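Local coordinates for protein Adhesin/hemolysin (PDB 4G6V) that acts as the toxic tRNase part of a bacterial contact-dependent growth inhibition system and is held in complex with its immunity protein CdiI, at residues N67-T72 and N129-L134; N113-I118 and Y151-L156. All coordinates share one frame; numbering follows the deposited sequence.

Contact 1. Residues N67-T72 and N129-L134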
loop_
_atom_site.group_PDB
_atom_site.type_symbol
_atom_site.label_atom_id
_atom_site.label_comp_id
_atom_site.label_asym_id
_atom_site.label_seq_id
_atom_site.Cartn_x
_atom_site.Cartn_y
_atom_site.Cartn_z
ATOM N N ASN A 67 -2.511 1.749 13.774
ATOM C CA ASN A 67 -2.540 2.313 15.112
ATOM C C ASN A 67 -1.864 1.378 16.108
ATOM O O ASN A 67 -1.178 1.830 17.024
ATOM C CB ASN A 67 -3.969 2.665 15.527
ATOM C CG ASN A 67 -4.424 4.011 14.954
ATOM O OD1 ASN A 67 -3.615 4.796 14.447
ATOM N ND2 ASN A 67 -5.717 4.280 15.038
ATOM N N GLN A 68 -2.023 0.075 15.890
ATOM C CA GLN A 68 -1.407 -0.913 16.761
ATOM C C GLN A 68 0.115 -1.015 16.635
ATOM O O GLN A 68 0.799 -1.216 17.637
ATOM C CB GLN A 68 -2.044 -2.277 16.562
ATOM C CG GLN A 68 -3.469 -2.348 17.078
ATOM C CD GLN A 68 -4.118 -3.688 16.790
ATOM O OE1 GLN A 68 -3.928 -4.281 15.713
ATOM N NE2 GLN A 68 -4.881 -4.182 17.754
ATOM N N SER A 69 0.643 -0.894 15.417
ATOM C CA SER A 69 2.095 -0.930 15.222
ATOM C C SER A 69 2.791 0.224 15.925
ATOM O O SER A 69 3.897 0.065 16.431
ATOM C CB SER A 69 2.455 -0.937 13.742
ATOM O OG SER A 69 2.342 -2.247 13.220
ATOM N N ALA A 70 2.129 1.378 15.960
ATOM C CA ALA A 70 2.650 2.558 16.637
ATOM C C ALA A 70 2.829 2.292 18.133
ATOM O O ALA A 70 3.882 2.567 18.709
ATOM C CB ALA A 70 1.730 3.761 16.408
ATOM N N VAL A 71 1.797 1.758 18.760
ATOM C CA VAL A 71 1.839 1.515 20.191
ATOM C C VAL A 71 2.893 0.464 20.513
ATOM O O VAL A 71 3.643 0.602 21.481
ATOM C CB VAL A 71 0.438 1.104 20.715
ATOM C CG1 VAL A 71 0.508 0.329 22.062
ATOM C CG2 VAL A 71 -0.456 2.331 20.820
ATOM N N THR A 72 2.962 -0.573 19.685
ATOM C CA THR A 72 3.867 -1.691 19.927
ATOM C C THR A 72 5.307 -1.229 19.886
ATOM O O THR A 72 6.126 -1.690 20.668
ATOM C CB THR A 72 3.658 -2.838 18.905
ATOM O OG1 THR A 72 2.444 -3.539 19.204
ATOM C CG2 THR A 72 4.819 -3.837 18.927
ATOM N N ASN A 129 10.885 3.505 4.099
ATOM C CA ASN A 129 10.948 2.702 5.310
ATOM C C ASN A 129 9.586 2.122 5.687
ATOM O O ASN A 129 8.599 2.856 5.832
ATOM C CB ASN A 129 11.514 3.537 6.446
ATOM C CG ASN A 129 12.839 4.146 6.084
ATOM O OD1 ASN A 129 13.755 3.436 5.668
ATOM N ND2 ASN A 129 12.944 5.469 6.197
ATOM N N ILE A 130 9.547 0.801 5.843
ATOM C CA ILE A 130 8.290 0.093 6.015
ATOM C C ILE A 130 8.242 -0.668 7.328
ATOM O O ILE A 130 9.158 -1.442 7.636
ATOM C CB ILE A 130 8.094 -0.969 4.926
ATOM C CG1 ILE A 130 8.525 -0.462 3.549
ATOM C CG2 ILE A 130 6.663 -1.472 4.962
ATOM C CD1 ILE A 130 7.468 0.290 2.801
ATOM N N VAL A 131 7.175 -0.455 8.093
ATOM C CA VAL A 131 6.845 -1.365 9.191
ATOM C C VAL A 131 5.966 -2.472 8.619
ATOM O O VAL A 131 4.900 -2.205 8.024
ATOM C CB VAL A 131 6.090 -0.676 10.339
ATOM C CG1 VAL A 131 5.630 -1.710 11.342
ATOM C CG2 VAL A 131 6.951 0.390 11.005
ATOM N N VAL A 132 6.431 -3.712 8.751
ATOM C CA VAL A 132 5.645 -4.839 8.285
ATOM C C VAL A 132 5.106 -5.606 9.471
ATOM O O VAL A 132 5.864 -6.256 10.182
ATOM C CB VAL A 132 6.444 -5.817 7.454
ATOM C CG1 VAL A 132 5.517 -6.990 7.037
ATOM C CG2 VAL A 132 7.078 -5.121 6.229
ATOM N N ASN A 133 3.790 -5.536 9.647
ATOM C CA ASN A 133 3.087 -6.119 10.782
ATOM C C ASN A 133 2.429 -7.439 10.416
ATOM O O ASN A 133 1.442 -7.470 9.645
ATOM C CB ASN A 133 2.030 -5.134 11.249
ATOM C CG ASN A 133 1.444 -5.500 12.582
ATOM O OD1 ASN A 133 1.468 -6.665 12.994
ATOM N ND2 ASN A 133 0.895 -4.503 13.271
ATOM N N LEU A 134 2.957 -8.530 10.971
ATOM C CA LEU A 134 2.492 -9.875 10.595
ATOM C C LEU A 134 1.264 -10.405 11.371
ATOM O O LEU A 134 1.011 -11.610 11.376
ATOM C CB LEU A 134 3.644 -10.893 10.641
ATOM C CG LEU A 134 4.866 -10.619 9.744
ATOM C CD1 LEU A 134 5.846 -11.779 9.791
ATOM C CD2 LEU A 134 4.471 -10.334 8.294
#

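Contact 2. Residues N113-I118 and Y151-L156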
loop_
_atom_site.group_PDB
_atom_site.type_symbol
_atom_site.label_atom_id
_atom_site.label_comp_id
_atom_site.label_asym_id
_atom_site.label_seq_id
_atom_site.Cartn_x
_atom_site.Cartn_y
_atom_site.Cartn_z
ATOM N N ASN A 113 4.895 -12.516 -2.945
ATOM C CA ASN A 113 3.924 -11.466 -3.232
ATOM C C ASN A 113 4.067 -10.300 -2.262
ATOM O O ASN A 113 3.946 -9.129 -2.650
ATOM C CB ASN A 113 2.500 -12.034 -3.221
ATOM C CG ASN A 113 2.223 -12.946 -4.420
ATOM O OD1 ASN A 113 3.134 -13.364 -5.128
ATOM N ND2 ASN A 113 0.959 -13.254 -4.644
ATOM N N ILE A 114 4.350 -10.627 -1.006
ATOM C CA ILE A 114 4.611 -9.604 -0.019
ATOM C C ILE A 114 5.784 -8.738 -0.464
ATOM O O ILE A 114 5.705 -7.510 -0.407
ATOM C CB ILE A 114 4.898 -10.205 1.374
ATOM C CG1 ILE A 114 3.701 -11.030 1.841
ATOM C CG2 ILE A 114 5.242 -9.099 2.383
ATOM C CD1 ILE A 114 3.633 -11.222 3.330
ATOM N N ALA A 115 6.861 -9.377 -0.912
ATOM C CA ALA A 115 7.991 -8.633 -1.486
ATOM C C ALA A 115 7.557 -7.815 -2.699
ATOM O O ALA A 115 7.852 -6.618 -2.762
ATOM C CB ALA A 115 9.158 -9.558 -1.857
ATOM N N THR A 116 6.863 -8.452 -3.651
ATOM C CA THR A 116 6.420 -7.755 -4.860
ATOM C C THR A 116 5.652 -6.492 -4.464
ATOM O O THR A 116 5.759 -5.435 -5.094
ATOM C CB THR A 116 5.503 -8.643 -5.755
ATOM O OG1 THR A 116 6.228 -9.779 -6.246
ATOM C CG2 THR A 116 4.975 -7.853 -6.942
ATOM N N THR A 117 4.895 -6.617 -3.389
ATOM C CA THR A 117 3.993 -5.566 -2.964
ATOM C C THR A 117 4.800 -4.414 -2.415
ATOM O O THR A 117 4.631 -3.273 -2.830
ATOM C CB THR A 117 2.952 -6.133 -1.940
ATOM O OG1 THR A 117 2.158 -7.119 -2.611
ATOM C CG2 THR A 117 2.037 -5.049 -1.380
ATOM N N ILE A 118 5.688 -4.726 -1.483
ATOM C CA ILE A 118 6.614 -3.752 -0.945
ATOM C C ILE A 118 7.372 -3.046 -2.065
ATOM O O ILE A 118 7.394 -1.806 -2.141
ATOM C CB ILE A 118 7.652 -4.436 -0.049
ATOM C CG1 ILE A 118 7.066 -4.688 1.338
ATOM C CG2 ILE A 118 8.892 -3.555 0.088
ATOM C CD1 ILE A 118 7.796 -5.763 2.116
ATOM N N TYR A 151 17.004 -10.892 -3.170
ATOM C CA TYR A 151 16.525 -10.080 -4.277
ATOM C C TYR A 151 16.358 -8.643 -3.809
ATOM O O TYR A 151 15.264 -8.203 -3.491
ATOM C CB TYR A 151 15.199 -10.640 -4.821
ATOM C CG TYR A 151 15.297 -12.078 -5.292
ATOM C CD1 TYR A 151 14.955 -13.139 -4.454
ATOM C CD2 TYR A 151 15.758 -12.378 -6.570
ATOM C CE1 TYR A 151 15.059 -14.466 -4.889
ATOM C CE2 TYR A 151 15.867 -13.695 -7.014
ATOM C CZ TYR A 151 15.520 -14.734 -6.175
ATOM O OH TYR A 151 15.647 -16.034 -6.626
ATOM N N PRO A 152 17.457 -7.895 -3.752
ATOM C CA PRO A 152 17.285 -6.544 -3.210
ATOM C C PRO A 152 16.191 -5.770 -3.950
ATOM O O PRO A 152 15.909 -5.998 -5.133
ATOM C CB PRO A 152 18.665 -5.906 -3.421
ATOM C CG PRO A 152 19.614 -7.077 -3.390
ATOM C CD PRO A 152 18.859 -8.185 -4.095
ATOM N N ILE A 153 15.564 -4.856 -3.233
ATOM C CA ILE A 153 14.457 -4.101 -3.775
ATOM C C ILE A 153 14.909 -2.659 -3.930
ATOM O O ILE A 153 15.180 -1.972 -2.939
ATOM C CB ILE A 153 13.242 -4.215 -2.831
ATOM C CG1 ILE A 153 12.737 -5.653 -2.795
ATOM C CG2 ILE A 153 12.101 -3.284 -3.222
ATOM C CD1 ILE A 153 11.716 -5.887 -1.709
ATOM N N PRO A 154 15.029 -2.193 -5.176
ATOM C CA PRO A 154 15.544 -0.827 -5.370
ATOM C C PRO A 154 14.727 0.192 -4.582
ATOM O O PRO A 154 13.504 0.117 -4.559
ATOM C CB PRO A 154 15.385 -0.595 -6.876
ATOM C CG PRO A 154 15.497 -1.978 -7.486
ATOM C CD PRO A 154 14.846 -2.916 -6.448
ATOM N N GLY A 155 15.423 1.108 -3.911
ATOM C CA GLY A 155 14.804 2.226 -3.222
ATOM C C GLY A 155 14.445 1.932 -1.787
ATOM O O GLY A 155 14.194 2.862 -0.999
ATOM N N LEU A 156 14.429 0.645 -1.442
ATOM C CA LEU A 156 13.913 0.207 -0.143
ATOM C C LEU A 156 14.814 0.650 1.010
ATOM O O LEU A 156 16.028 0.467 0.957
ATOM C CB LEU A 156 13.675 -1.321 -0.119
ATOM C CG LEU A 156 13.207 -1.915 1.214
ATOM C CD1 LEU A 156 11.947 -1.193 1.713
ATOM C CD2 LEU A 156 12.993 -3.419 1.130
#

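Contact 1. Residues N67-T72 and N129-L134
S69 on helix 57-74 meets N133 and V131 on strand 129-133. The hydroxyl of S69 carries most of the contact. N133 ND2 donates a weak hydrogen bond to S69 OG at 2.7 Å. The bond is bent, with an angle of 124° at the hydrogen. N133 reaches the helix because its CG lies anti to the backbone N (chi1 -168°), which extends the amide across the gap. S69 OG stands anti to its carbonyl carbon (chi1 -81°), turned to the strand where N133 ND2 meets it. A methyl of V131, CG1, lies beside the S69 side chain, 4.1 Å from S69 CB. The main polar partner of S69 OG is N103 OD1 on the neighbouring strand 99-104. R65 O makes further weak hydrogen bonds with both S69 OG and N133 ND2, and N133 OD1 takes the backbone N of A135. This is helix-on-sheet packing in a toxin domain of the PDDEXK clan. The side chain of S69 is about 6 Å from that of E66, and V131 about 7 Å from D102; E66 and D102 are probable active-site residues. The buried S69 hydroxyl thus has several polar partners, and would donate to N103 OD1 while accepting from N133 ND2.

Contact 2. Residues N113-I118 and Y151-L156
The backbone O of N113 is gripped twice by T117, one turn further along helix 111-123. T117 N bonds to N113 O at 2.8 Å, and T117 OG1 donates to N113 O at 2.7 Å. The two donors reach the oxygen from opposite faces of the carbonyl plane, with the hydroxyl 39° out of it. T117 OG1 is also bonded to N97 ND2 of the CdiI chain. The side of the helix that meets 151-156 is apolar. With CG2 anti to the backbone N, this methyl is the branch of I118 that meets the loop. It lies 4.1 Å from I153 CD1 and 4.2 Å from L156 CD1. In this PDDEXK-clan domain the contact joins helix 111-123 to the loop between helix 141-150 and strand 159-162. The I118 side chain is about 5 Å from that of K121, a probable active-site residue. The loop makes a type II beta turn from I153 to L156, with G155 at positive phi and L156 N bonded to I153 O at 3.1 Å. The turn brings both apolar side chains to I118. The I153 side chain crosses that of I118 at about a right angle. Its CD1 also lies 4.1 Å from A115 O and packs loosely on A115 CB. Beyond the contact, L156 packs on I148 of helix 141-150.

How the contacts relate
Contact 1 lies in the core: its centre is about 5 Å from the centre of the chain, and all its touching residues are buried. Contact 2 is nearer the surface and partly buried, its centre about 13 Å from the centre of the chain. The two centres are about 18 Å apart. They share no secondary-structure element, but strand 129-133 is the next element after helix 111-123, and their segments alternate along the chain. They also touch: I130 CG1 packs on L156 CD1, and V132 CG2 on I118 CD1. Contact 1 is mainly polar, although it is buried. Contact 2 has no hydrogen bond across its segments and rests on aliphatic side chains. CdiI meets N113, T116 and T117, which do not touch the loop; no other chain touches contact 1.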